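Local coordinates for probable flavin reductase (Sinorhizobium meliloti, PDB 3RH7), which binds flavin mononucleotide in a split-barrel fold and probably acts as an NADPH-dependent flavin reductase, at residues Tyr161-Tyr166 with Glu293-Gly297; Glu181-Arg185 with Asp246-Ile251. One frame throughout, in Å; residues are numbered along the deposited sequence.

The two contacts lie in different parts of the fold, their centres 26 Å apart and their nearest atoms about 12 Å apart, so they do not touch. Contact 1 joins the hairpin of strands 160-162 and 165-167, part of the large antiparallel sheet of the FMN-binding split barrel, to the loop after helix 281-292, beside the flavin. Contact 2 pairs strands 184-191 and 249-257 at the centre of a separate four-stranded mixed sheet. Along the chain contact 2 is nested inside the loop closed by contact 1: helix 169-181 leads from the hairpin into the second sheet, and helix 281-292 returns the chain to the flavin site, so that residues 296-297 line the pocket, far from contact 2.

Contact 1: Tyr161-Tyr166 with Glu293-Gly297; sequences YARGGY and ESSIG. With FMN (flavin mononucleotide), chain G.
Glu293, Tyr161 and Tyr166 carry most of this buried contact, which joins a beta hairpin to an irregular loop. Ala162 N donates to Gly165 O (2.9 Å), closing the hairpin around Arg163 (phi 53°) and Gly164. Gly165 and Glu293 are the nearest CA pair, 6.4 Å apart; a CB on Gly165 would clash with Glu293 OE1. The Glu293 side chain (chi1 m, chi2 t) extends along the hairpin until OE2 lies at the edge of the Tyr166 ring, 3.4 Å from Tyr166 CD2; Arg289 forms a salt bridge with this OE2. Tyr161 (chi1 t) places its CZ 4.2 Å from Ile296 CD1, while FMN C7M lies over one face of its ring, 3.7 Å from Tyr161 CG. Ile296 CD1 and Gly297 CA approach FMN C8M (3.1 Å) and FMN C8 (3.5 Å), so both segments line the dimethylbenzene end of the isoalloxazine. Tyr161 and Tyr166 rest on Val32 of strand 30-38, Tyr166 OH bonds Asn96 and Ser95 of helix 92-97, and Glu293 touches Tyr238 of strand 232-242.

Contact 2: Glu181-Arg185 with Asp246-Ile251; sequences EGEIR and DGRQNI
Gly182 (phi 158°, psi -156°) leads the chain out of helix 169-181, and residues 184-185 enter a strand in parallel register with 249-251. Gly247 (phi 94°) turns the other segment before its strand begins. Arg185 pairs with Asn250, CA to CA 4.7 Å: Arg185 N donates to Gln249 O (2.9 Å, 171°) and Ile251 N to Arg185 O (3.0 Å, 157°), so one residue bonds both neighbours of its parallel partner. Strands 184-191 and 249-257 are the central, parallel pair of a mixed sheet, flanked by 208-211 and 232-242, away from the flavin site. Ile184 (chi1 p) and Gln249 share one face of the sheet, with Ile184 CG2 3.8 Å from Gln249 CB; Ile184 CD1 meets Ile251 CD1 at 3.7 Å, near helix 169-181. Arg185 (chi1 t, chi2 t, chi3 m) lies on the other face with Asn250. Its NH1 makes a very short salt bridge to Asp246 OD2 (2.4 Å, 172°), and its NE bonds Asn208. Arg248 NH1 sits over the Arg185 guanidinium, 3.2 Å from Arg185 NH2, while Glu183 OE2 lies over the opposite face of the Arg248 guanidinium, 3.4 Å from Arg248 NE and well outside its plane. This implies a network in which Asp246 and Glu183 offset two crowded arginines, by a directed bond at Arg185 but by charge alone between Glu183 and Arg248.

Contact 1: Tyr161-Tyr166 with Glu293-Gly297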
loop_
_atom_site.group_PDB
_atom_site.type_symbol
_atom_site.label_atom_id
_atom_site.label_comp_id
_atom_site.label_asym_id
_atom_site.label_seq_id
_atom_site.Cartn_x
_atom_site.Cartn_y
_atom_site.Cartn_z
ATOM N N TYR A 161 -0.690 4.439 3.104
ATOM C CA TYR A 161 -0.030 4.479 4.406
ATOM C C TYR A 161 0.770 3.236 4.569
ATOM O O TYR A 161 0.187 2.150 4.548
ATOM C CB TYR A 161 -1.036 4.588 5.575
ATOM C CG TYR A 161 -0.485 5.252 6.825
ATOM C CD1 TYR A 161 -0.313 6.635 6.888
ATOM C CD2 TYR A 161 -0.211 4.512 7.972
ATOM C CE1 TYR A 161 0.112 7.269 8.062
ATOM C CE2 TYR A 161 0.228 5.135 9.153
ATOM C CZ TYR A 161 0.367 6.519 9.199
ATOM O OH TYR A 161 0.814 7.178 10.329
ATOM N N ALA A 162 2.092 3.353 4.684
ATOM C CA ALA A 162 2.940 2.180 4.974
ATOM C C ALA A 162 3.903 2.555 6.025
ATOM O O ALA A 162 4.457 3.670 5.982
ATOM C CB ALA A 162 3.675 1.667 3.753
ATOM N N ARG A 163 4.090 1.637 6.988
ATOM C CA ARG A 163 5.005 1.783 8.120
ATOM C C ARG A 163 4.712 3.116 8.838
ATOM O O ARG A 163 3.589 3.336 9.266
ATOM C CB ARG A 163 6.477 1.628 7.682
ATOM C CG ARG A 163 6.740 0.257 7.077
ATOM C CD ARG A 163 8.182 -0.181 7.104
ATOM N NE ARG A 163 8.366 -1.371 7.948
ATOM C CZ ARG A 163 8.377 -2.616 7.496
ATOM N NH1 ARG A 163 8.169 -2.866 6.211
ATOM N NH2 ARG A 163 8.586 -3.618 8.324
ATOM N N GLY A 164 5.667 4.001 8.927
ATOM C CA GLY A 164 5.368 5.277 9.558
ATOM C C GLY A 164 4.258 6.106 8.890
ATOM O O GLY A 164 3.215 6.362 9.509
ATOM N N GLY A 165 4.477 6.519 7.629
ATOM C CA GLY A 165 3.533 7.393 6.955
ATOM C C GLY A 165 3.054 7.096 5.550
ATOM O O GLY A 165 3.165 5.978 5.029
ATOM N N TYR A 166 2.456 8.130 4.970
ATOM C CA TYR A 166 1.871 8.137 3.648
ATOM C C TYR A 166 2.878 8.039 2.516
ATOM O O TYR A 166 3.977 8.616 2.559
ATOM C CB TYR A 166 1.081 9.433 3.427
ATOM C CG TYR A 166 0.113 9.807 4.519
ATOM C CD1 TYR A 166 -1.116 9.161 4.634
ATOM C CD2 TYR A 166 0.375 10.876 5.371
ATOM C CE1 TYR A 166 -2.030 9.515 5.620
ATOM C CE2 TYR A 166 -0.542 11.255 6.348
ATOM C CZ TYR A 166 -1.741 10.562 6.475
ATOM O OH TYR A 166 -2.651 10.889 7.442
ATOM N N GLU A 293 2.399 12.991 12.114
ATOM C CA GLU A 293 2.158 11.634 11.598
ATOM C C GLU A 293 2.559 10.551 12.661
ATOM O O GLU A 293 2.375 9.326 12.441
ATOM C CB GLU A 293 2.884 11.439 10.250
ATOM C CG GLU A 293 2.343 12.376 9.173
ATOM C CD GLU A 293 2.850 12.277 7.740
ATOM O OE1 GLU A 293 3.669 11.372 7.428
ATOM O OE2 GLU A 293 2.398 13.116 6.921
ATOM N N SER A 294 3.096 11.057 13.832
ATOM C CA SER A 294 3.516 10.352 15.064
ATOM C C SER A 294 2.411 10.416 16.104
ATOM O O SER A 294 2.279 9.483 16.890
ATOM C CB SER A 294 4.801 10.948 15.654
ATOM O OG SER A 294 5.991 10.449 15.064
ATOM N N SER A 295 1.636 11.536 16.122
ATOM C CA SER A 295 0.486 11.788 17.017
ATOM C C SER A 295 -0.795 11.156 16.432
ATOM O O SER A 295 -1.861 11.242 17.059
ATOM C CB SER A 295 0.285 13.290 17.266
ATOM O OG SER A 295 -0.446 13.996 16.269
ATOM N N ILE A 296 -0.685 10.516 15.230
ATOM C CA ILE A 296 -1.795 9.841 14.559
ATOM C C ILE A 296 -1.397 8.393 14.164
ATOM O O ILE A 296 -0.218 7.995 14.227
ATOM C CB ILE A 296 -2.380 10.662 13.352
ATOM C CG1 ILE A 296 -1.338 10.977 12.231
ATOM C CG2 ILE A 296 -3.103 11.935 13.841
ATOM C CD1 ILE A 296 -1.198 9.985 11.073
ATOM N N GLY A 297 -2.421 7.651 13.757
ATOM C CA GLY A 297 -2.346 6.258 13.358
ATOM C C GLY A 297 -3.267 5.418 14.228
ATOM O O GLY A 297 -3.749 5.887 15.275
HETATM N N1 FMN G . -8.983 4.483 14.419
HETATM C C2 FMN G . -9.803 3.369 14.526
HETATM O O2 FMN G . -10.621 3.293 15.460
HETATM N N3 FMN G . -9.740 2.396 13.534
HETATM C C4 FMN G . -8.862 2.371 12.435
HETATM O O4 FMN G . -8.829 1.500 11.560
HETATM C C4A FMN G . -7.913 3.571 12.371
HETATM N N5 FMN G . -7.047 3.657 11.374
HETATM C C5A FMN G . -6.249 4.822 11.258
HETATM C C6 FMN G . -5.350 4.861 10.136
HETATM C C7 FMN G . -4.532 5.996 9.868
HETATM C C7M FMN G . -3.618 6.003 8.677
HETATM C C8 FMN G . -4.611 7.092 10.758
HETATM C C8M FMN G . -3.774 8.283 10.517
HETATM C C9 FMN G . -5.486 7.075 11.908
HETATM C C9A FMN G . -6.329 5.945 12.215
HETATM N N10 FMN G . -7.256 5.865 13.342
HETATM C C10 FMN G . -8.074 4.684 13.451
HETATM C "C1'" FMN G . -7.358 7.002 14.339
HETATM C "C2'" FMN G . -8.785 7.705 14.298
HETATM O "O2'" FMN G . -9.169 8.307 13.060
HETATM C "C3'" FMN G . -9.224 8.718 15.392
HETATM O "O3'" FMN G . -8.145 9.308 16.138
HETATM C "C4'" FMN G . -10.457 8.281 16.246
HETATM O "O4'" FMN G . -10.629 6.839 16.494
HETATM C "C5'" FMN G . -11.699 8.890 15.636
HETATM O "O5'" FMN G . -11.868 10.083 16.381
HETATM P P FMN G . -12.997 10.079 17.577
HETATM O O1P FMN G . -14.100 9.185 16.849
HETATM O O2P FMN G . -13.437 11.564 17.855
HETATM O O3P FMN G . -12.415 9.592 18.928
#

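Contact 2: Glu181-Arg185 with Asp246-Ile251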
loop_
_atom_site.group_PDB
_atom_site.type_symbol
_atom_site.label_atom_id
_atom_site.label_comp_id
_atom_site.label_asym_id
_atom_site.label_seq_id
_atom_site.Cartn_x
_atom_site.Cartn_y
_atom_site.Cartn_z
ATOM N N GLU A 181 16.811 17.358 -13.802
ATOM C CA GLU A 181 17.052 18.802 -13.709
ATOM C C GLU A 181 18.494 19.128 -13.222
ATOM O O GLU A 181 19.058 20.159 -13.587
ATOM C CB GLU A 181 16.012 19.450 -12.791
ATOM C CG GLU A 181 14.930 20.239 -13.501
ATOM C CD GLU A 181 13.863 20.795 -12.575
ATOM O OE1 GLU A 181 14.144 21.783 -11.854
ATOM O OE2 GLU A 181 12.744 20.230 -12.567
ATOM N N GLY A 182 19.074 18.247 -12.427
ATOM C CA GLY A 182 20.433 18.409 -11.939
ATOM C C GLY A 182 20.672 17.611 -10.687
ATOM O O GLY A 182 19.968 16.617 -10.445
ATOM N N GLU A 183 21.664 18.045 -9.880
ATOM C CA GLU A 183 22.000 17.374 -8.615
ATOM C C GLU A 183 20.806 17.414 -7.655
ATOM O O GLU A 183 20.019 18.373 -7.683
ATOM C CB GLU A 183 23.272 17.942 -7.945
ATOM C CG GLU A 183 23.110 19.360 -7.444
ATOM C CD GLU A 183 24.266 20.051 -6.742
ATOM O OE1 GLU A 183 25.406 19.534 -6.769
ATOM O OE2 GLU A 183 24.027 21.162 -6.214
ATOM N N ILE A 184 20.644 16.347 -6.870
ATOM C CA ILE A 184 19.576 16.249 -5.888
ATOM C C ILE A 184 20.180 16.066 -4.484
ATOM O O ILE A 184 21.189 15.361 -4.304
ATOM C CB ILE A 184 18.560 15.110 -6.201
ATOM C CG1 ILE A 184 19.305 13.785 -6.493
ATOM C CG2 ILE A 184 17.558 15.503 -7.279
ATOM C CD1 ILE A 184 18.621 12.654 -7.291
ATOM N N ARG A 185 19.544 16.692 -3.488
ATOM C CA ARG A 185 19.930 16.466 -2.119
ATOM C C ARG A 185 19.077 15.307 -1.633
ATOM O O ARG A 185 17.842 15.411 -1.610
ATOM C CB ARG A 185 19.746 17.711 -1.260
ATOM C CG ARG A 185 19.891 17.360 0.196
ATOM C CD ARG A 185 19.630 18.521 1.089
ATOM N NE ARG A 185 20.802 19.372 1.225
ATOM C CZ ARG A 185 20.868 20.592 0.723
ATOM N NH1 ARG A 185 19.830 21.101 0.052
ATOM N NH2 ARG A 185 21.964 21.330 0.895
ATOM N N ASP A 246 17.825 27.603 -1.042
ATOM C CA ASP A 246 18.948 26.880 -1.619
ATOM C C ASP A 246 18.957 26.862 -3.153
ATOM O O ASP A 246 20.018 26.969 -3.782
ATOM C CB ASP A 246 18.748 25.446 -1.145
ATOM C CG ASP A 246 19.942 24.573 -0.931
ATOM O OD1 ASP A 246 21.033 25.115 -0.627
ATOM O OD2 ASP A 246 19.759 23.350 -0.906
ATOM N N GLY A 247 17.776 26.612 -3.722
ATOM C CA GLY A 247 17.558 26.449 -5.149
ATOM C C GLY A 247 17.609 24.987 -5.561
ATOM O O GLY A 247 17.135 24.626 -6.653
ATOM N N ARG A 248 18.139 24.126 -4.667
ATOM C CA ARG A 248 18.392 22.723 -4.894
ATOM C C ARG A 248 17.179 21.806 -4.819
ATOM O O ARG A 248 16.360 21.864 -3.890
ATOM C CB ARG A 248 19.416 22.260 -3.873
ATOM C CG ARG A 248 20.037 20.901 -4.169
ATOM C CD ARG A 248 21.181 20.593 -3.241
ATOM N NE ARG A 248 22.244 21.595 -3.353
ATOM C CZ ARG A 248 23.362 21.566 -2.638
ATOM N NH1 ARG A 248 23.588 20.571 -1.783
ATOM N NH2 ARG A 248 24.280 22.520 -2.789
ATOM N N GLN A 249 17.141 20.870 -5.780
ATOM C CA GLN A 249 16.156 19.800 -5.834
ATOM C C GLN A 249 16.392 18.869 -4.642
ATOM O O GLN A 249 17.532 18.534 -4.324
ATOM C CB GLN A 249 16.250 19.035 -7.155
ATOM C CG GLN A 249 15.607 19.705 -8.374
ATOM C CD GLN A 249 14.165 20.188 -8.229
ATOM O OE1 GLN A 249 13.760 21.154 -8.883
ATOM N NE2 GLN A 249 13.335 19.527 -7.422
ATOM N N ASN A 250 15.323 18.480 -3.964
ATOM C CA ASN A 250 15.396 17.653 -2.769
ATOM C C ASN A 250 14.505 16.390 -2.883
ATOM O O ASN A 250 13.305 16.512 -3.149
ATOM C CB ASN A 250 14.967 18.514 -1.581
ATOM C CG ASN A 250 16.083 18.954 -0.700
ATOM O OD1 ASN A 250 16.591 18.169 0.114
ATOM N ND2 ASN A 250 16.450 20.226 -0.808
ATOM N N ILE A 251 15.104 15.186 -2.703
ATOM C CA ILE A 251 14.396 13.891 -2.683
ATOM C C ILE A 251 14.552 13.330 -1.262
ATOM O O ILE A 251 15.669 12.985 -0.850
ATOM C CB ILE A 251 14.848 12.889 -3.791
ATOM C CG1 ILE A 251 14.450 13.409 -5.195
ATOM C CG2 ILE A 251 14.276 11.493 -3.547
ATOM C CD1 ILE A 251 15.020 12.664 -6.351
#